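Local coordinates for uncharacterized protein (Legionella pneumophila subsp. pneumophila str. Philadelphia 1, PDB 2PMA) that is of unknown function but carries a retropepsin-like aspartic endopeptidase domain of the putative ATP-dependent zinc protease family, and is probably a peptidase, at residues 5-10 against 117-122; 51-56 against 60-65. All blocks are in the same frame, centred on the assembly; numbering follows the deposited sequence.

Interaction 1: residues 5-10 against 117-122; sequences YGYVEK and FLYPLL
V8 and Y119 supply the apolar part of this small contact, their side chains crossing at about a right angle. Both methyls of V8 reach the Y119 ring along its outer end: CG1 lies 3.7 Å from Y119 CE2, while V8 CG2 sits 3.7 Å from Y119 CZ and also touches the hydroxyl. With CG1 of V8 anti to the backbone N (chi1 -175°) and CG2 anti to the carbonyl carbon, the valine spreads its two branches along the CE2-CZ-OH side of the tyrosine. The same CG2 packs over one face of the Y7 ring, 3.5 Å above its plane and toward the rim, so this methyl fills the angle between two tyrosines.

The polar part runs through a water. Y7 OH and Y119 OH are 4.1 Å apart, too far for a direct hydrogen bond; water 1 bridges them, 2.9 Å from Y7 OH and 2.6 Å from Y119 OH, lying at the edge of each ring and in its plane.

Within 5-10, the chain is also bridged by a side-chain hydrogen bond: G6 N donates to the anti lone pair of E9 OE2 (2.7 Å, 158°). That carboxylate is gripped from the C-terminal tail too, OE2 by T142 OG1 and OE1 by T143 N.

The contact joins the start of the chain, where V8 leads into strand 8-13, to the loop that runs into strand 121-123. Y119 also rests on S21 and K23 of strand 18-24, and the backbone of V8 is hydrogen-bonded to F141.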
loop_
_atom_site.group_PDB
_atom_site.type_symbol
_atom_site.label_atom_id
_atom_site.label_comp_id
_atom_site.label_asym_id
_atom_site.label_seq_id
_atom_site.Cartn_x
_atom_site.Cartn_y
_atom_site.Cartn_z
ATOM N N TYR A 5 -8.082 9.190 -11.482
ATOM C CA TYR A 5 -6.944 9.609 -10.630
ATOM C C TYR A 5 -5.728 9.902 -11.483
ATOM O O TYR A 5 -5.681 9.482 -12.646
ATOM C CB TYR A 5 -6.611 8.451 -9.691
ATOM C CG TYR A 5 -7.763 8.106 -8.783
ATOM C CD1 TYR A 5 -8.135 8.976 -7.753
ATOM C CD2 TYR A 5 -8.481 6.908 -8.949
ATOM C CE1 TYR A 5 -9.228 8.681 -6.900
ATOM C CE2 TYR A 5 -9.565 6.593 -8.091
ATOM C CZ TYR A 5 -9.917 7.481 -7.076
ATOM O OH TYR A 5 -10.974 7.203 -6.235
ATOM N N GLY A 6 -4.754 10.649 -10.953
ATOM C CA GLY A 6 -3.473 10.766 -11.672
ATOM C C GLY A 6 -2.552 9.563 -11.367
ATOM O O GLY A 6 -2.899 8.661 -10.575
ATOM N N TYR A 7 -1.363 9.539 -11.969
ATOM C CA TYR A 7 -0.471 8.417 -11.728
ATOM C C TYR A 7 0.278 8.513 -10.383
ATOM O O TYR A 7 0.891 7.529 -9.950
ATOM C CB TYR A 7 0.486 8.179 -12.888
ATOM C CG TYR A 7 1.746 9.013 -12.841
ATOM C CD1 TYR A 7 1.750 10.335 -13.293
ATOM C CD2 TYR A 7 2.948 8.458 -12.382
ATOM C CE1 TYR A 7 2.924 11.099 -13.266
ATOM C CE2 TYR A 7 4.105 9.194 -12.333
ATOM C CZ TYR A 7 4.097 10.508 -12.764
ATOM O OH TYR A 7 5.272 11.208 -12.714
ATOM N N VAL A 8 0.247 9.696 -9.749
ATOM C CA VAL A 8 0.726 9.829 -8.369
ATOM C C VAL A 8 -0.369 10.496 -7.592
ATOM O O VAL A 8 -0.951 11.470 -8.065
ATOM C CB VAL A 8 1.998 10.698 -8.234
ATOM C CG1 VAL A 8 2.487 10.672 -6.784
ATOM C CG2 VAL A 8 3.084 10.219 -9.138
ATOM N N GLU A 9 -0.654 9.977 -6.399
ATOM C CA GLU A 9 -1.684 10.541 -5.524
ATOM C C GLU A 9 -1.191 10.462 -4.097
ATOM O O GLU A 9 -0.391 9.605 -3.781
ATOM C CB GLU A 9 -2.990 9.725 -5.611
ATOM C CG GLU A 9 -3.740 9.797 -6.982
ATOM C CD GLU A 9 -4.363 11.159 -7.249
ATOM O OE1 GLU A 9 -4.455 12.000 -6.322
ATOM O OE2 GLU A 9 -4.778 11.408 -8.401
ATOM N N LYS A 10 -1.717 11.303 -3.217
ATOM C CA LYS A 10 -1.436 11.089 -1.792
ATOM C C LYS A 10 -2.456 10.071 -1.305
ATOM O O LYS A 10 -3.645 10.138 -1.675
ATOM C CB LYS A 10 -1.563 12.404 -1.012
ATOM C CG LYS A 10 -0.448 13.424 -1.296
ATOM C CD LYS A 10 0.950 12.918 -0.916
ATOM C CE LYS A 10 1.965 14.103 -0.921
ATOM N NZ LYS A 10 3.295 13.525 -0.563
ATOM N N PHE A 117 13.832 3.723 -4.515
ATOM C CA PHE A 117 12.510 3.942 -5.107
ATOM C C PHE A 117 12.188 5.418 -5.001
ATOM O O PHE A 117 12.792 6.128 -4.185
ATOM C CB PHE A 117 11.437 3.144 -4.340
ATOM C CG PHE A 117 11.409 3.429 -2.843
ATOM C CD1 PHE A 117 12.007 2.548 -1.946
ATOM C CD2 PHE A 117 10.793 4.584 -2.344
ATOM C CE1 PHE A 117 11.986 2.799 -0.584
ATOM C CE2 PHE A 117 10.778 4.864 -0.989
ATOM C CZ PHE A 117 11.364 3.958 -0.092
ATOM N N LEU A 118 11.223 5.882 -5.789
ATOM C CA LEU A 118 10.768 7.265 -5.639
ATOM C C LEU A 118 9.553 7.384 -4.703
ATOM O O LEU A 118 9.468 8.350 -3.928
ATOM C CB LEU A 118 10.451 7.876 -7.006
ATOM C CG LEU A 118 10.788 9.360 -7.215
ATOM C CD1 LEU A 118 10.378 9.799 -8.616
ATOM C CD2 LEU A 118 10.172 10.294 -6.147
ATOM N N TYR A 119 8.645 6.395 -4.788
ATOM C CA TYR A 119 7.339 6.363 -4.101
ATOM C C TYR A 119 7.257 5.154 -3.166
ATOM O O TYR A 119 7.442 4.012 -3.602
ATOM C CB TYR A 119 6.205 6.266 -5.131
ATOM C CG TYR A 119 6.299 7.364 -6.150
ATOM C CD1 TYR A 119 6.789 7.117 -7.427
ATOM C CD2 TYR A 119 5.981 8.671 -5.804
ATOM C CE1 TYR A 119 6.891 8.151 -8.366
ATOM C CE2 TYR A 119 6.096 9.708 -6.719
ATOM C CZ TYR A 119 6.541 9.436 -7.996
ATOM O OH TYR A 119 6.661 10.476 -8.884
ATOM N N PRO A 120 7.026 5.410 -1.873
ATOM C CA PRO A 120 7.025 4.342 -0.872
ATOM C C PRO A 120 5.864 3.351 -1.014
ATOM O O PRO A 120 5.957 2.242 -0.474
ATOM C CB PRO A 120 6.934 5.118 0.476
ATOM C CG PRO A 120 6.312 6.380 0.122
ATOM C CD PRO A 120 6.769 6.737 -1.274
ATOM N N LEU A 121 4.789 3.742 -1.708
ATOM C CA LEU A 121 3.590 2.903 -1.836
ATOM C C LEU A 121 3.274 2.808 -3.330
ATOM O O LEU A 121 3.284 3.823 -4.029
ATOM C CB LEU A 121 2.399 3.554 -1.100
ATOM C CG LEU A 121 1.034 2.840 -1.182
ATOM C CD1 LEU A 121 1.096 1.382 -0.707
ATOM C CD2 LEU A 121 -0.064 3.630 -0.399
ATOM N N LEU A 122 3.028 1.600 -3.818
ATOM C CA LEU A 122 2.621 1.431 -5.214
ATOM C C LEU A 122 1.256 0.748 -5.161
ATOM O O LEU A 122 1.100 -0.279 -4.487
ATOM C CB LEU A 122 3.652 0.573 -5.919
ATOM C CG LEU A 122 3.551 0.317 -7.419
ATOM C CD1 LEU A 122 4.935 -0.091 -7.920
ATOM C CD2 LEU A 122 2.500 -0.772 -7.724
HETATM O O HOH W 1 7.533 9.993 -11.279
#

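Interaction 2: residues 51-56 against 60-65; sequences FTVPTK and YSFEGE. With FMT (formic acid), chain F.
This is a beta hairpin: strands 46-55 and 58-71 run antiparallel, their short segments at 146°, zipped by two hydrogen-bonded pairs with the non-hydrogen-bonded pair T52-S61 between them. In the F51-F62 pair, F62 N donates to F51 O at 2.8 Å, and F51 N returns a bond to F62 O. V53 and Y60 repeat the pattern, V53 N to Y60 O at 2.8 Å and Y60 N to V53 O at 3.0 Å.

The face carrying F51, V53, Y60 and F62 is the apolar one. F51 CG stands between its backbone N and carbonyl carbon (chi1 59°), which swings the ring across to the partner strand. There F62 CB makes a CH-pi contact over one face of the F51 ring, 3.8 Å from that ring's centroid; the two phenyl planes are near parallel but slid apart, with little overlap. V53 CG2 meets F62 CE2 at 3.7 Å. L18 touches V53, T55, Y60 and F62, while F51 packs on A35 and I38 of strand 31-43.

Near the turn, T55 OG1, hydrogen-bonded to G58 O, lies in the plane of the Y60 ring at its edge, 3.5 Å from Y60 CE2.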
loop_
_atom_site.group_PDB
_atom_site.type_symbol
_atom_site.label_atom_id
_atom_site.label_comp_id
_atom_site.label_asym_id
_atom_site.label_seq_id
_atom_site.Cartn_x
_atom_site.Cartn_y
_atom_site.Cartn_z
ATOM N N PHE A 51 4.980 -4.477 11.411
ATOM C CA PHE A 51 6.020 -3.965 10.552
ATOM C C PHE A 51 6.144 -2.460 10.695
ATOM O O PHE A 51 5.192 -1.777 11.154
ATOM C CB PHE A 51 5.718 -4.351 9.070
ATOM C CG PHE A 51 4.393 -3.821 8.532
ATOM C CD1 PHE A 51 3.190 -4.547 8.701
ATOM C CD2 PHE A 51 4.355 -2.608 7.830
ATOM C CE1 PHE A 51 1.977 -4.079 8.191
ATOM C CE2 PHE A 51 3.163 -2.109 7.326
ATOM C CZ PHE A 51 1.948 -2.843 7.482
ATOM N N THR A 52 7.299 -1.961 10.283
ATOM C CA THR A 52 7.568 -0.516 10.329
ATOM C C THR A 52 7.570 0.030 8.919
ATOM O O THR A 52 8.240 -0.525 7.988
ATOM C CB THR A 52 8.895 -0.310 11.104
ATOM O OG1 THR A 52 8.664 -0.730 12.452
ATOM C CG2 THR A 52 9.366 1.159 11.105
ATOM N N VAL A 53 6.913 1.174 8.723
ATOM C CA VAL A 53 7.209 1.999 7.560
ATOM C C VAL A 53 8.155 3.162 7.899
ATOM O O VAL A 53 7.783 4.054 8.672
ATOM C CB VAL A 53 5.884 2.571 6.970
ATOM C CG1 VAL A 53 6.168 3.488 5.718
ATOM C CG2 VAL A 53 4.918 1.405 6.652
ATOM N N PRO A 54 9.371 3.176 7.316
ATOM C CA PRO A 54 10.325 4.264 7.598
ATOM C C PRO A 54 10.055 5.464 6.692
ATOM O O PRO A 54 9.690 5.288 5.529
ATOM C CB PRO A 54 11.697 3.640 7.300
ATOM C CG PRO A 54 11.403 2.498 6.294
ATOM C CD PRO A 54 9.925 2.109 6.444
ATOM N N THR A 55 10.136 6.673 7.226
ATOM C CA THR A 55 9.901 7.862 6.389
ATOM C C THR A 55 10.876 8.949 6.793
ATOM O O THR A 55 11.608 8.813 7.785
ATOM C CB THR A 55 8.471 8.460 6.576
ATOM O OG1 THR A 55 8.429 9.125 7.838
ATOM C CG2 THR A 55 7.362 7.383 6.562
ATOM N N LYS A 56 10.851 10.062 6.066
ATOM C CA LYS A 56 11.642 11.227 6.482
ATOM C C LYS A 56 11.203 11.834 7.816
ATOM O O LYS A 56 11.984 12.534 8.482
ATOM C CB LYS A 56 11.636 12.289 5.371
ATOM C CG LYS A 56 12.343 11.784 4.124
ATOM C CD LYS A 56 13.841 11.579 4.360
ATOM C CE LYS A 56 14.336 10.193 3.880
ATOM N NZ LYS A 56 13.783 9.770 2.540
ATOM N N TYR A 60 6.840 4.503 11.458
ATOM C CA TYR A 60 5.420 4.268 11.833
ATOM C C TYR A 60 5.201 2.761 11.894
ATOM O O TYR A 60 5.440 2.086 10.898
ATOM C CB TYR A 60 4.420 4.873 10.788
ATOM C CG TYR A 60 4.581 6.435 10.736
ATOM C CD1 TYR A 60 3.680 7.270 11.415
ATOM C CD2 TYR A 60 5.674 7.026 10.102
ATOM C CE1 TYR A 60 3.894 8.711 11.436
ATOM C CE2 TYR A 60 5.870 8.433 10.078
ATOM C CZ TYR A 60 4.957 9.259 10.758
ATOM O OH TYR A 60 5.122 10.621 10.788
ATOM N N SER A 61 4.656 2.297 13.016
ATOM C CA SER A 61 4.456 0.864 13.229
ATOM C C SER A 61 3.001 0.489 12.899
ATOM O O SER A 61 2.036 1.231 13.280
ATOM C CB SER A 61 4.827 0.516 14.679
ATOM O OG SER A 61 4.749 -0.896 14.865
ATOM N N PHE A 62 2.838 -0.627 12.174
ATOM C CA PHE A 62 1.515 -1.127 11.837
ATOM C C PHE A 62 1.400 -2.602 12.200
ATOM O O PHE A 62 2.414 -3.301 12.313
ATOM C CB PHE A 62 1.321 -1.024 10.320
ATOM C CG PHE A 62 1.249 0.379 9.806
ATOM C CD1 PHE A 62 0.001 0.974 9.610
ATOM C CD2 PHE A 62 2.409 1.103 9.535
ATOM C CE1 PHE A 62 -0.114 2.297 9.152
ATOM C CE2 PHE A 62 2.319 2.415 9.046
ATOM C CZ PHE A 62 1.038 3.017 8.852
ATOM N N GLU A 63 0.159 -3.084 12.316
ATOM C CA GLU A 63 -0.081 -4.542 12.288
ATOM C C GLU A 63 -1.116 -4.795 11.186
ATOM O O GLU A 63 -2.058 -3.986 10.978
ATOM C CB GLU A 63 -0.578 -5.060 13.633
ATOM C CG GLU A 63 0.437 -4.794 14.778
ATOM C CD GLU A 63 0.044 -5.463 16.100
ATOM O OE1 GLU A 63 -1.115 -5.892 16.198
ATOM O OE2 GLU A 63 0.913 -5.542 17.018
ATOM N N GLY A 64 -0.946 -5.882 10.462
ATOM C CA GLY A 64 -1.897 -6.213 9.398
ATOM C C GLY A 64 -2.090 -7.716 9.337
ATOM O O GLY A 64 -1.159 -8.462 9.603
ATOM N N GLU A 65 -3.300 -8.141 8.976
ATOM C CA GLU A 65 -3.596 -9.555 8.812
ATOM C C GLU A 65 -2.660 -10.129 7.763
ATOM O O GLU A 65 -2.511 -9.546 6.705
ATOM C CB GLU A 65 -5.044 -9.716 8.345
ATOM C CG GLU A 65 -6.042 -9.376 9.426
ATOM C CD GLU A 65 -7.440 -9.306 8.844
ATOM O OE1 GLU A 65 -7.966 -8.189 8.728
ATOM O OE2 GLU A 65 -7.943 -10.375 8.449
HETATM C C FMT F . -6.167 -5.083 9.055
HETATM O O1 FMT F . -7.427 -5.156 8.840
HETATM O O2 FMT F . -5.324 -5.985 8.809
#

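How the interactions relate
From the N terminus, the chain passes through 5-10, makes strand 18-24 and then strand 31-43 before entering the hairpin. Interaction 2 closes a tight local loop of three residues between 51-56 and 60-65. Interaction 1 closes only when the chain arrives at 117-122, after 106 intervening residues that include the whole hairpin, so the two contacts nest without crossing. Their centres are about 17 Å apart and their nearest atoms about 6 Å, with no touch. Both reach the same mixed sheet, although 5-10 begins on strand 3-6, which pairs with 133-136 in a separate small sheet; strand 18-24 is common ground, touched by side chains of both contacts.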